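Local atomic coordinates of Mgp-operon protein 3 (PDB entry 6RJ1), a protein that probably helps Mycoplasma pneumoniae adhere to host cells as a membrane-anchored surface adhesin that works alongside the P1 protein. Residues G951-I955 with L969-K974; N884-V890 with I922-D928; T780-G785 with L862-T866. All coordinates share one frame; numbering follows the deposited sequence.

How the contacts relate
Contact 3 comes first along the chain, then contact 2, then contact 1, and each closes before the next opens. Contacts 2 and 3 share a sheet: strands 862-868 and 888-896 are neighbours in it, and Val890 packs on Tyr865 and Thr866. Their centres lie about 19 Å apart. Contact 1, about 16 Å from contact 2 between centres, sits on the following four-stranded sheet, which 922-928 leads into; a long, weak ion pair from Lys952 to Asp927 joins the two. Together they run outward from about 17 Å to about 39 Å from the chain centre, across three successive antiparallel sheets, consistent with neighbouring blades of a beta-propeller.

Contact 1. Residues G951-I955 with L969-K974; sequences GKVDI and LSENVK
Ser970 meets Ile955 where the C-terminal helix 967-974 lies against strand 952-959 of a four-stranded antiparallel sheet; the axes of 952-955 and 969-974 pass 6.8 Å apart and run in nearly opposite directions. The motif is a beta-hairpin, 952-959 with 962-965, followed by a helix that folds back on its first strand. The amide N of Ile955 donates to Ser970 OG over 2.8 Å, close to straight at 161°. With chi1 at -64°, OG stands beside the serine's own backbone N and faces the strand, and it also bonds the carbonyl O of Asp966, so one hydroxyl ties strand, loop and helix. Nearby, Ile955 CG1 slants across Leu969 and touches its CB at 4.0 Å. Farther along the helix, Val973 CG1 lies over the backbone of Val953, 3.4 Å from its O, with the two valine side chains at about a right angle. Val953 and Val973 both pack on Thr21, which carries the apolar patch into an N-terminal loop. Lys974 bends at chi3 and sends its amine across the strand to Asp954, whose carboxylate has a second cationic partner in Lys965. The two lysines probably keep the acid ionised, and its charge probably eases the closeness of Lys974 NZ to Lys952 NZ. Lys974 NZ meets Asp954 OD1 at 2.9 Å, nearly along the C-O axis of that oxygen.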
ATOM      1  N   GLY A 951     -36.945  -0.318   3.521  1.00112.47           N
ATOM      2  CA  GLY A 951     -35.694  -1.018   3.773  1.00109.33           C
ATOM      3  C   GLY A 951     -35.911  -2.146   4.761  1.00107.34           C
ATOM      4  O   GLY A 951     -36.402  -1.906   5.868  1.00107.24           O
ATOM      5  N   LYS A 952     -35.582  -3.393   4.358  1.00 98.67           N
ATOM      6  CA  LYS A 952     -35.737  -4.592   5.186  1.00 95.69           C
ATOM      7  C   LYS A 952     -34.787  -4.526   6.395  1.00 94.77           C
ATOM      8  O   LYS A 952     -33.572  -4.412   6.217  1.00 93.44           O
ATOM      9  CB  LYS A 952     -35.515  -5.857   4.338  1.00 97.43           C
ATOM     10  CG  LYS A 952     -35.691  -7.164   5.096  1.00109.78           C
ATOM     11  CD  LYS A 952     -35.034  -8.334   4.378  1.00120.09           C
ATOM     12  CE  LYS A 952     -34.329  -9.261   5.342  1.00125.21           C
ATOM     13  NZ  LYS A 952     -33.858 -10.500   4.674  1.00129.08           N
ATOM     14  N   VAL A 953     -35.353  -4.560   7.619  1.00 88.69           N
ATOM     15  CA  VAL A 953     -34.580  -4.463   8.861  1.00 87.54           C
ATOM     16  C   VAL A 953     -34.525  -5.796   9.608  1.00 91.38           C
ATOM     17  O   VAL A 953     -35.560  -6.372   9.929  1.00 91.09           O
ATOM     18  CB  VAL A 953     -35.049  -3.297   9.774  1.00 90.71           C
ATOM     19  CG1 VAL A 953     -34.191  -3.197  11.030  1.00 90.24           C
ATOM     20  CG2 VAL A 953     -35.042  -1.968   9.025  1.00 90.48           C
ATOM     21  N   ASP A 954     -33.300  -6.263   9.898  1.00 88.40           N
ATOM     22  CA  ASP A 954     -33.016  -7.490  10.640  1.00 88.14           C
ATOM     23  C   ASP A 954     -32.414  -7.122  12.002  1.00 90.64           C
ATOM     24  O   ASP A 954     -31.516  -6.282  12.067  1.00 89.36           O
ATOM     25  CB  ASP A 954     -32.024  -8.379   9.854  1.00 90.30           C
ATOM     26  CG  ASP A 954     -32.614  -9.409   8.898  1.00104.37           C
ATOM     27  OD1 ASP A 954     -33.863  -9.472   8.775  1.00105.98           O
ATOM     28  OD2 ASP A 954     -31.828 -10.164   8.282  1.00110.46           O
ATOM     29  N   ILE A 955     -32.915  -7.742  13.082  1.00 87.33           N
ATOM     30  CA  ILE A 955     -32.412  -7.516  14.441  1.00 87.08           C
ATOM     31  C   ILE A 955     -31.531  -8.696  14.853  1.00 91.48           C
ATOM     32  O   ILE A 955     -31.927  -9.853  14.701  1.00 91.42           O
ATOM     33  CB  ILE A 955     -33.558  -7.250  15.469  1.00 89.86           C
ATOM     34  CG1 ILE A 955     -34.562  -6.152  14.982  1.00 90.11           C
ATOM     35  CG2 ILE A 955     -33.013  -6.946  16.877  1.00 89.96           C
ATOM     36  CD1 ILE A 955     -34.016  -4.667  14.754  1.00 95.53           C
ATOM     37  N   LEU A 969     -38.281 -10.200  16.803  1.00101.53           N
ATOM     38  CA  LEU A 969     -38.135  -8.761  16.608  1.00101.16           C
ATOM     39  C   LEU A 969     -37.918  -8.398  15.152  1.00105.76           C
ATOM     40  O   LEU A 969     -38.396  -7.347  14.734  1.00105.25           O
ATOM     41  CB  LEU A 969     -37.000  -8.183  17.473  1.00101.00           C
ATOM     42  CG  LEU A 969     -37.254  -8.095  18.984  1.00105.03           C
ATOM     43  CD1 LEU A 969     -35.979  -7.797  19.723  1.00105.05           C
ATOM     44  CD2 LEU A 969     -38.284  -7.037  19.318  1.00106.75           C
ATOM     45  N   SER A 970     -37.184  -9.243  14.386  1.00103.00           N
ATOM     46  CA  SER A 970     -36.914  -9.009  12.964  1.00103.05           C
ATOM     47  C   SER A 970     -38.207  -9.014  12.165  1.00109.75           C
ATOM     48  O   SER A 970     -38.390  -8.133  11.327  1.00110.08           O
ATOM     49  CB  SER A 970     -35.938 -10.036  12.402  1.00104.67           C
ATOM     50  OG  SER A 970     -34.668  -9.925  13.022  1.00109.41           O
ATOM     51  N   GLU A 971     -39.117  -9.970  12.449  1.00107.58           N
ATOM     52  CA  GLU A 971     -40.416 -10.049  11.784  1.00108.57           C
ATOM     53  C   GLU A 971     -41.287  -8.876  12.245  1.00114.88           C
ATOM     54  O   GLU A 971     -41.901  -8.222  11.405  1.00115.06           O
ATOM     55  CB  GLU A 971     -41.116 -11.395  12.060  1.00110.13           C
ATOM     56  CG  GLU A 971     -42.382 -11.599  11.240  1.00124.00           C
ATOM     57  CD  GLU A 971     -43.394 -12.564  11.828  1.00149.86           C
ATOM     58  OE1 GLU A 971     -44.395 -12.095  12.419  1.00132.11           O
ATOM     59  OE2 GLU A 971     -43.189 -13.792  11.688  1.00152.94           O
ATOM     60  N   ASN A 972     -41.300  -8.600  13.571  1.00112.39           N
ATOM     61  CA  ASN A 972     -42.053  -7.528  14.236  1.00112.54           C
ATOM     62  C   ASN A 972     -41.764  -6.145  13.642  1.00116.80           C
ATOM     63  O   ASN A 972     -42.697  -5.385  13.376  1.00116.52           O
ATOM     64  CB  ASN A 972     -41.758  -7.535  15.740  1.00113.43           C
ATOM     65  CG  ASN A 972     -42.546  -6.536  16.537  1.00132.45           C
ATOM     66  OD1 ASN A 972     -43.706  -6.767  16.887  1.00126.22           O
ATOM     67  ND2 ASN A 972     -41.921  -5.406  16.847  1.00121.25           N
ATOM     68  N   VAL A 973     -40.475  -5.830  13.436  1.00113.71           N
ATOM     69  CA  VAL A 973     -40.021  -4.559  12.866  1.00113.57           C
ATOM     70  C   VAL A 973     -40.311  -4.500  11.339  1.00119.98           C
ATOM     71  O   VAL A 973     -40.474  -3.406  10.795  1.00119.77           O
ATOM     72  CB  VAL A 973     -38.542  -4.260  13.249  1.00116.23           C
ATOM     73  CG1 VAL A 973     -37.548  -5.042  12.394  1.00115.63           C
ATOM     74  CG2 VAL A 973     -38.246  -2.766  13.222  1.00115.94           C
ATOM     75  N   LYS A 974     -40.425  -5.681  10.676  1.00117.93           N
ATOM     76  CA  LYS A 974     -40.707  -5.812   9.244  1.00118.14           C
ATOM     77  C   LYS A 974     -42.195  -5.657   8.916  1.00123.59           C
ATOM     78  O   LYS A 974     -42.550  -4.734   8.177  1.00123.78           O
ATOM     79  CB  LYS A 974     -40.171  -7.144   8.689  1.00120.15           C
ATOM     80  CG  LYS A 974     -38.899  -6.999   7.864  1.00128.15           C
ATOM     81  CD  LYS A 974     -38.340  -8.356   7.456  1.00134.20           C
ATOM     82  CE  LYS A 974     -37.115  -8.727   8.257  1.00140.11           C
ATOM     83  NZ  LYS A 974     -36.522 -10.015   7.818  1.00147.17           N
TER

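Contact 2. Residues N884-V890 with I922-D928; sequences NRKGYAV and IASSQDD
Ser924 lays its CB over one face of the Tyr888 ring, 3.9 Å from the centroid of that ring and 28° off its normal, a CH-pi contact. Chi1 of 54° places the tyrosine CG between its own backbone N and carbonyl carbon, which folds the ring back beside the neighbouring strand. Ile922 comes in at the ring's edge, its CG2 3.7 Å from Tyr888 CE2; the same methyl meets Val890 CG2, and these two aliphatic chains lie side by side pointing the same way. Strands 888-896 and 922-924 are antiparallel neighbours: Tyr888 and Ser924 form a hydrogen-bonded pair, Tyr888 N to Ser924 O and Ser924 N to Tyr888 O both 3.0 Å, and Ala889 and Ala923 a non-hydrogen-bonded one. Beyond the strand pairing the loops stay close: Gly887 packs its CA on Ser925, Asn884 ND2 donates to Ser925 O in the carbonyl plane on a lone pair, and Ser924 OG closes an ST turn by accepting from Gln926 N. Past the turn Asp928 is met obliquely by Lys886, bent at three torsions. An aromatic-aliphatic end gives way to a polar one of mixed strength, its salt bridge long at 3.5 Å from Lys886 NZ to Asp928 OD2.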
ATOM      1  N   ASN A 884     -21.808 -13.439  -7.252  1.00 85.49           N
ATOM      2  CA  ASN A 884     -22.107 -12.955  -5.901  1.00 85.15           C
ATOM      3  C   ASN A 884     -21.646 -11.515  -5.630  1.00 85.94           C
ATOM      4  O   ASN A 884     -20.746 -11.278  -4.822  1.00 85.08           O
ATOM      5  CB  ASN A 884     -21.612 -13.917  -4.808  1.00 89.02           C
ATOM      6  CG  ASN A 884     -22.755 -14.502  -3.996  1.00122.46           C
ATOM      7  OD1 ASN A 884     -23.110 -15.681  -4.136  1.00119.65           O
ATOM      8  ND2 ASN A 884     -23.377 -13.685  -3.144  1.00112.72           N
ATOM      9  N   ARG A 885     -22.313 -10.553  -6.293  1.00 80.48           N
ATOM     10  CA  ARG A 885     -22.099  -9.116  -6.103  1.00 78.93           C
ATOM     11  C   ARG A 885     -23.239  -8.629  -5.189  1.00 81.46           C
ATOM     12  O   ARG A 885     -23.494  -7.428  -5.049  1.00 81.21           O
ATOM     13  CB  ARG A 885     -22.121  -8.378  -7.450  1.00 76.52           C
ATOM     14  CG  ARG A 885     -20.884  -8.579  -8.304  1.00 79.69           C
ATOM     15  CD  ARG A 885     -20.817  -7.554  -9.415  1.00 81.70           C
ATOM     16  NE  ARG A 885     -20.366  -6.253  -8.918  1.00 83.92           N
ATOM     17  CZ  ARG A 885     -21.154  -5.198  -8.747  1.00 89.80           C
ATOM     18  NH1 ARG A 885     -22.444  -5.268  -9.045  1.00 75.48           N
ATOM     19  NH2 ARG A 885     -20.658  -4.061  -8.282  1.00 73.60           N
ATOM     20  N   LYS A 886     -23.910  -9.601  -4.561  1.00 76.72           N
ATOM     21  CA  LYS A 886     -25.032  -9.442  -3.658  1.00 76.65           C
ATOM     22  C   LYS A 886     -24.649 -10.017  -2.310  1.00 79.95           C
ATOM     23  O   LYS A 886     -24.077 -11.109  -2.233  1.00 79.39           O
ATOM     24  CB  LYS A 886     -26.246 -10.206  -4.218  1.00 79.44           C
ATOM     25  CG  LYS A 886     -27.576  -9.569  -3.888  1.00 96.13           C
ATOM     26  CD  LYS A 886     -28.518  -9.644  -5.080  1.00106.48           C
ATOM     27  CE  LYS A 886     -28.740  -8.294  -5.725  1.00117.08           C
ATOM     28  NZ  LYS A 886     -27.485  -7.699  -6.266  1.00124.88           N
ATOM     29  N   GLY A 887     -24.975  -9.285  -1.259  1.00 76.34           N
ATOM     30  CA  GLY A 887     -24.686  -9.731   0.094  1.00 76.32           C
ATOM     31  C   GLY A 887     -23.730  -8.855   0.861  1.00 80.33           C
ATOM     32  O   GLY A 887     -23.297  -7.804   0.382  1.00 80.07           O
ATOM     33  N   TYR A 888     -23.400  -9.313   2.062  1.00 76.94           N
ATOM     34  CA  TYR A 888     -22.521  -8.639   3.005  1.00 76.55           C
ATOM     35  C   TYR A 888     -22.002  -9.646   4.034  1.00 78.96           C
ATOM     36  O   TYR A 888     -22.582 -10.716   4.200  1.00 79.07           O
ATOM     37  CB  TYR A 888     -23.280  -7.489   3.720  1.00 78.22           C
ATOM     38  CG  TYR A 888     -24.576  -7.916   4.384  1.00 80.51           C
ATOM     39  CD1 TYR A 888     -25.781  -7.887   3.688  1.00 81.77           C
ATOM     40  CD2 TYR A 888     -24.597  -8.342   5.709  1.00 82.35           C
ATOM     41  CE1 TYR A 888     -26.973  -8.291   4.289  1.00 83.00           C
ATOM     42  CE2 TYR A 888     -25.782  -8.753   6.319  1.00 84.01           C
ATOM     43  CZ  TYR A 888     -26.973  -8.718   5.610  1.00 93.43           C
ATOM     44  OH  TYR A 888     -28.143  -9.137   6.221  1.00 99.25           O
ATOM     45  N   ALA A 889     -20.944  -9.275   4.753  1.00 73.73           N
ATOM     46  CA  ALA A 889     -20.348 -10.070   5.822  1.00 72.33           C
ATOM     47  C   ALA A 889     -19.744  -9.110   6.845  1.00 74.87           C
ATOM     48  O   ALA A 889     -19.332  -8.004   6.483  1.00 75.71           O
ATOM     49  CB  ALA A 889     -19.280 -10.996   5.257  1.00 72.93           C
ATOM     50  N   VAL A 890     -19.738  -9.497   8.122  1.00 69.68           N
ATOM     51  CA  VAL A 890     -19.194  -8.655   9.191  1.00 68.83           C
ATOM     52  C   VAL A 890     -18.192  -9.440  10.060  1.00 72.26           C
ATOM     53  O   VAL A 890     -18.496 -10.544  10.532  1.00 71.85           O
ATOM     54  CB  VAL A 890     -20.297  -7.949  10.041  1.00 72.44           C
ATOM     55  CG1 VAL A 890     -19.706  -6.869  10.942  1.00 72.26           C
ATOM     56  CG2 VAL A 890     -21.390  -7.353   9.160  1.00 72.21           C
ATOM     57  N   ILE A 922     -23.230 -11.968  11.317  1.00 80.18           N
ATOM     58  CA  ILE A 922     -23.980 -11.058  10.459  1.00 79.84           C
ATOM     59  C   ILE A 922     -23.421 -11.263   9.058  1.00 84.96           C
ATOM     60  O   ILE A 922     -22.338 -10.776   8.738  1.00 85.06           O
ATOM     61  CB  ILE A 922     -23.943  -9.567  10.892  1.00 82.70           C
ATOM     62  CG1 ILE A 922     -24.374  -9.371  12.362  1.00 82.83           C
ATOM     63  CG2 ILE A 922     -24.807  -8.735   9.936  1.00 83.16           C
ATOM     64  CD1 ILE A 922     -24.169  -7.940  12.941  1.00 87.01           C
ATOM     65  N   ALA A 923     -24.125 -12.059   8.260  1.00 82.51           N
ATOM     66  CA  ALA A 923     -23.745 -12.381   6.889  1.00 82.48           C
ATOM     67  C   ALA A 923     -24.971 -12.729   6.069  1.00 87.63           C
ATOM     68  O   ALA A 923     -25.990 -13.154   6.621  1.00 87.31           O
ATOM     69  CB  ALA A 923     -22.759 -13.537   6.869  1.00 82.95           C
ATOM     70  N   SER A 924     -24.868 -12.510   4.750  1.00 85.04           N
ATOM     71  CA  SER A 924     -25.880 -12.793   3.739  1.00 85.44           C
ATOM     72  C   SER A 924     -25.222 -12.791   2.365  1.00 91.13           C
ATOM     73  O   SER A 924     -24.159 -12.205   2.178  1.00 90.15           O
ATOM     74  CB  SER A 924     -27.015 -11.772   3.791  1.00 88.72           C
ATOM     75  OG  SER A 924     -27.902 -11.914   2.692  1.00 97.49           O
ATOM     76  N   SER A 925     -25.858 -13.456   1.411  1.00 90.03           N
ATOM     77  CA  SER A 925     -25.391 -13.547   0.035  1.00 90.92           C
ATOM     78  C   SER A 925     -26.557 -13.202  -0.901  1.00 96.62           C
ATOM     79  O   SER A 925     -26.414 -13.286  -2.121  1.00 98.30           O
ATOM     80  CB  SER A 925     -24.868 -14.954  -0.246  1.00 95.19           C
ATOM     81  OG  SER A 925     -25.866 -15.930   0.012  1.00105.94           O
ATOM     82  N   GLN A 926     -27.697 -12.787  -0.338  1.00 92.01           N
ATOM     83  CA  GLN A 926     -28.863 -12.479  -1.149  1.00 92.09           C
ATOM     84  C   GLN A 926     -29.311 -11.018  -1.097  1.00 95.84           C
ATOM     85  O   GLN A 926     -30.236 -10.656  -1.831  1.00 96.69           O
ATOM     86  CB  GLN A 926     -30.031 -13.423  -0.774  1.00 93.74           C
ATOM     87  CG  GLN A 926     -30.055 -14.749  -1.545  1.00114.72           C
ATOM     88  CD  GLN A 926     -28.913 -15.685  -1.202  1.00139.87           C
ATOM     89  OE1 GLN A 926     -27.978 -15.882  -1.990  1.00134.02           O
ATOM     90  NE2 GLN A 926     -28.960 -16.285  -0.017  1.00135.96           N
ATOM     91  N   ASP A 927     -28.683 -10.167  -0.272  1.00 90.40           N
ATOM     92  CA  ASP A 927     -29.203  -8.804  -0.185  1.00 89.56           C
ATOM     93  C   ASP A 927     -28.183  -7.678  -0.249  1.00 91.68           C
ATOM     94  O   ASP A 927     -27.012  -7.886   0.049  1.00 92.49           O
ATOM     95  CB  ASP A 927     -30.041  -8.662   1.093  1.00 91.35           C
ATOM     96  CG  ASP A 927     -31.425  -9.277   1.022  1.00 97.71           C
ATOM     97  OD1 ASP A 927     -32.097  -9.117  -0.027  1.00 96.48           O
ATOM     98  OD2 ASP A 927     -31.852  -9.882   2.026  1.00105.43           O
ATOM     99  N   ASP A 928     -28.647  -6.470  -0.611  1.00 85.50           N
ATOM    100  CA  ASP A 928     -27.804  -5.278  -0.675  1.00 84.35           C
ATOM    101  C   ASP A 928     -27.916  -4.502   0.619  1.00 83.32           C
ATOM    102  O   ASP A 928     -29.006  -4.111   1.011  1.00 82.06           O
ATOM    103  CB  ASP A 928     -28.148  -4.412  -1.893  1.00 86.96           C
ATOM    104  CG  ASP A 928     -27.783  -5.083  -3.201  1.00105.72           C
ATOM    105  OD1 ASP A 928     -26.571  -5.368  -3.409  1.00108.28           O
ATOM    106  OD2 ASP A 928     -28.702  -5.329  -4.017  1.00113.04           O
TER

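Contact 3. Residues T780-G785 with L862-T866; sequences TGLKAG and LWFYT
Gly781 O receives the hydroxyl of Tyr865 over 2.7 Å, the OH arriving nearly along the axis of the carbonyl, with a C=O...donor angle of 162°. The oxygen lies near the plane of the phenol ring, at its edge, and Tyr865 CE2 lies on that same edge. Gly781 has a positive phi and no side chain, and the ring edge comes right up to its backbone, with Tyr865 CE2 3.9 Å from Gly781 CA. Two residues on, the pattern repeats with a different donor: Trp863 NE1 gives a weak bond to Lys783 O across 2.9 Å, bent to 128°. The indole reaches it because chi1 of -71° sets CG beside the tryptophan's own N and directs the ring at the opposing strand. There CD1 of Trp863 rests 3.6 Å from Lys783 CB, while the amine of that lysine leads away, and the six-membered half of the indole passes by the backbone N of Gly785. Strands 779-786 and 862-868 belong to two different antiparallel sheets; the axes of 780-785 and 862-866 pass 8.6 Å apart and nearly antiparallel, consistent with adjacent blades of a beta-propeller packing face to face. Trp863 and Tyr865, alternate residues on one side of their strand, span the gap ring to backbone. Val802 of the next strand, 799-805, touches both rings, and the ring of Tyr856 meets that of Trp863. Alongside 780-785, Asp544 OD2 accepts from Ala784 N, and Asp471 OD2 bonds Thr780 OG1.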
ATOM      1  N   THR A 780      -5.886  -3.255   4.862  1.00 58.16           N
ATOM      2  CA  THR A 780      -7.059  -2.386   4.827  1.00 58.10           C
ATOM      3  C   THR A 780      -7.696  -2.199   6.209  1.00 62.88           C
ATOM      4  O   THR A 780      -7.527  -3.037   7.098  1.00 62.57           O
ATOM      5  CB  THR A 780      -8.084  -2.948   3.787  1.00 61.44           C
ATOM      6  OG1 THR A 780      -9.126  -2.003   3.548  1.00 57.31           O
ATOM      7  CG2 THR A 780      -8.692  -4.287   4.208  1.00 61.36           C
ATOM      8  N   GLY A 781      -8.458  -1.122   6.335  1.00 60.04           N
ATOM      9  CA  GLY A 781      -9.264  -0.801   7.501  1.00 60.00           C
ATOM     10  C   GLY A 781      -8.542  -0.478   8.780  1.00 64.69           C
ATOM     11  O   GLY A 781      -8.878  -1.050   9.818  1.00 64.43           O
ATOM     12  N   LEU A 782      -7.597   0.476   8.751  1.00 62.05           N
ATOM     13  CA  LEU A 782      -6.944   0.864   9.996  1.00 62.30           C
ATOM     14  C   LEU A 782      -7.931   1.650  10.870  1.00 68.35           C
ATOM     15  O   LEU A 782      -8.537   2.619  10.401  1.00 69.37           O
ATOM     16  CB  LEU A 782      -5.644   1.657   9.797  1.00 62.03           C
ATOM     17  CG  LEU A 782      -4.954   2.013  11.110  1.00 66.09           C
ATOM     18  CD1 LEU A 782      -3.870   1.036  11.458  1.00 66.18           C
ATOM     19  CD2 LEU A 782      -4.471   3.409  11.116  1.00 68.86           C
ATOM     20  N   LYS A 783      -8.131   1.185  12.117  1.00 63.62           N
ATOM     21  CA  LYS A 783      -9.004   1.835  13.081  1.00 62.82           C
ATOM     22  C   LYS A 783      -8.383   1.772  14.455  1.00 68.54           C
ATOM     23  O   LYS A 783      -8.014   0.695  14.929  1.00 68.74           O
ATOM     24  CB  LYS A 783     -10.389   1.177  13.113  1.00 63.99           C
ATOM     25  CG  LYS A 783     -11.535   2.128  12.827  1.00 62.90           C
ATOM     26  CD  LYS A 783     -11.916   3.026  13.985  1.00 62.60           C
ATOM     27  CE  LYS A 783     -13.217   3.745  13.704  1.00 73.80           C
ATOM     28  NZ  LYS A 783     -13.150   4.625  12.490  1.00 80.92           N
ATOM     29  N   ALA A 784      -8.273   2.930  15.095  1.00 65.82           N
ATOM     30  CA  ALA A 784      -7.746   3.053  16.449  1.00 65.86           C
ATOM     31  C   ALA A 784      -8.878   2.880  17.447  1.00 69.67           C
ATOM     32  O   ALA A 784     -10.048   3.031  17.093  1.00 69.20           O
ATOM     33  CB  ALA A 784      -7.105   4.417  16.629  1.00 66.79           C
ATOM     34  N   GLY A 785      -8.519   2.575  18.684  1.00 67.52           N
ATOM     35  CA  GLY A 785      -9.480   2.405  19.762  1.00 68.32           C
ATOM     36  C   GLY A 785      -8.886   2.455  21.149  1.00 74.68           C
ATOM     37  O   GLY A 785      -7.880   1.796  21.407  1.00 73.51           O
ATOM     38  N   LEU A 862     -14.596  -3.258  21.019  1.00 76.04           N
ATOM     39  CA  LEU A 862     -14.645  -4.106  19.833  1.00 74.86           C
ATOM     40  C   LEU A 862     -14.732  -3.331  18.552  1.00 77.18           C
ATOM     41  O   LEU A 862     -15.448  -2.334  18.464  1.00 77.74           O
ATOM     42  CB  LEU A 862     -15.820  -5.097  19.901  1.00 74.92           C
ATOM     43  CG  LEU A 862     -15.961  -5.939  21.164  1.00 79.38           C
ATOM     44  CD1 LEU A 862     -17.322  -6.582  21.225  1.00 79.33           C
ATOM     45  CD2 LEU A 862     -14.857  -6.975  21.273  1.00 80.87           C
ATOM     46  N   TRP A 863     -14.010  -3.815  17.550  1.00 72.16           N
ATOM     47  CA  TRP A 863     -13.994  -3.280  16.202  1.00 71.39           C
ATOM     48  C   TRP A 863     -14.943  -4.138  15.358  1.00 73.54           C
ATOM     49  O   TRP A 863     -14.992  -5.364  15.532  1.00 72.61           O
ATOM     50  CB  TRP A 863     -12.584  -3.367  15.610  1.00 70.45           C
ATOM     51  CG  TRP A 863     -11.572  -2.423  16.186  1.00 71.57           C
ATOM     52  CD1 TRP A 863     -11.210  -1.208  15.682  1.00 74.50           C
ATOM     53  CD2 TRP A 863     -10.667  -2.693  17.269  1.00 71.48           C
ATOM     54  NE1 TRP A 863     -10.163  -0.685  16.405  1.00 73.94           N
ATOM     55  CE2 TRP A 863      -9.803  -1.579  17.381  1.00 75.36           C
ATOM     56  CE3 TRP A 863     -10.495  -3.777  18.153  1.00 72.72           C
ATOM     57  CZ2 TRP A 863      -8.798  -1.504  18.356  1.00 74.62           C
ATOM     58  CZ3 TRP A 863      -9.508  -3.696  19.127  1.00 74.25           C
ATOM     59  CH2 TRP A 863      -8.669  -2.575  19.217  1.00 74.94           C
ATOM     60  N   PHE A 864     -15.689  -3.492  14.446  1.00 68.60           N
ATOM     61  CA  PHE A 864     -16.604  -4.170  13.534  1.00 67.48           C
ATOM     62  C   PHE A 864     -16.273  -3.791  12.104  1.00 68.63           C
ATOM     63  O   PHE A 864     -16.300  -2.610  11.757  1.00 68.07           O
ATOM     64  CB  PHE A 864     -18.070  -3.876  13.892  1.00 69.51           C
ATOM     65  CG  PHE A 864     -18.483  -4.391  15.249  1.00 71.55           C
ATOM     66  CD1 PHE A 864     -18.788  -5.734  15.440  1.00 74.86           C
ATOM     67  CD2 PHE A 864     -18.576  -3.531  16.337  1.00 74.29           C
ATOM     68  CE1 PHE A 864     -19.160  -6.210  16.699  1.00 76.35           C
ATOM     69  CE2 PHE A 864     -18.948  -4.008  17.597  1.00 77.26           C
ATOM     70  CZ  PHE A 864     -19.240  -5.345  17.770  1.00 75.63           C
ATOM     71  N   TYR A 865     -15.903  -4.794  11.292  1.00 64.40           N
ATOM     72  CA  TYR A 865     -15.525  -4.640   9.882  1.00 63.77           C
ATOM     73  C   TYR A 865     -16.657  -5.100   8.984  1.00 69.42           C
ATOM     74  O   TYR A 865     -16.979  -6.291   8.961  1.00 68.85           O
ATOM     75  CB  TYR A 865     -14.244  -5.423   9.577  1.00 63.87           C
ATOM     76  CG  TYR A 865     -12.991  -4.773  10.112  1.00 64.32           C
ATOM     77  CD1 TYR A 865     -12.644  -4.883  11.461  1.00 66.34           C
ATOM     78  CD2 TYR A 865     -12.138  -4.063   9.272  1.00 63.99           C
ATOM     79  CE1 TYR A 865     -11.497  -4.265  11.965  1.00 67.93           C
ATOM     80  CE2 TYR A 865     -10.981  -3.458   9.760  1.00 64.63           C
ATOM     81  CZ  TYR A 865     -10.664  -3.559  11.107  1.00 72.73           C
ATOM     82  OH  TYR A 865      -9.529  -2.954  11.589  1.00 70.27           O
ATOM     83  N   THR A 866     -17.279  -4.149   8.273  1.00 66.59           N
ATOM     84  CA  THR A 866     -18.386  -4.427   7.371  1.00 66.40           C
ATOM     85  C   THR A 866     -17.873  -4.581   5.949  1.00 70.31           C
ATOM     86  O   THR A 866     -17.151  -3.724   5.447  1.00 70.45           O
ATOM     87  CB  THR A 866     -19.496  -3.388   7.535  1.00 75.44           C
ATOM     88  OG1 THR A 866     -19.856  -3.312   8.919  1.00 77.86           O
ATOM     89  CG2 THR A 866     -20.729  -3.714   6.711  1.00 70.65           C
TER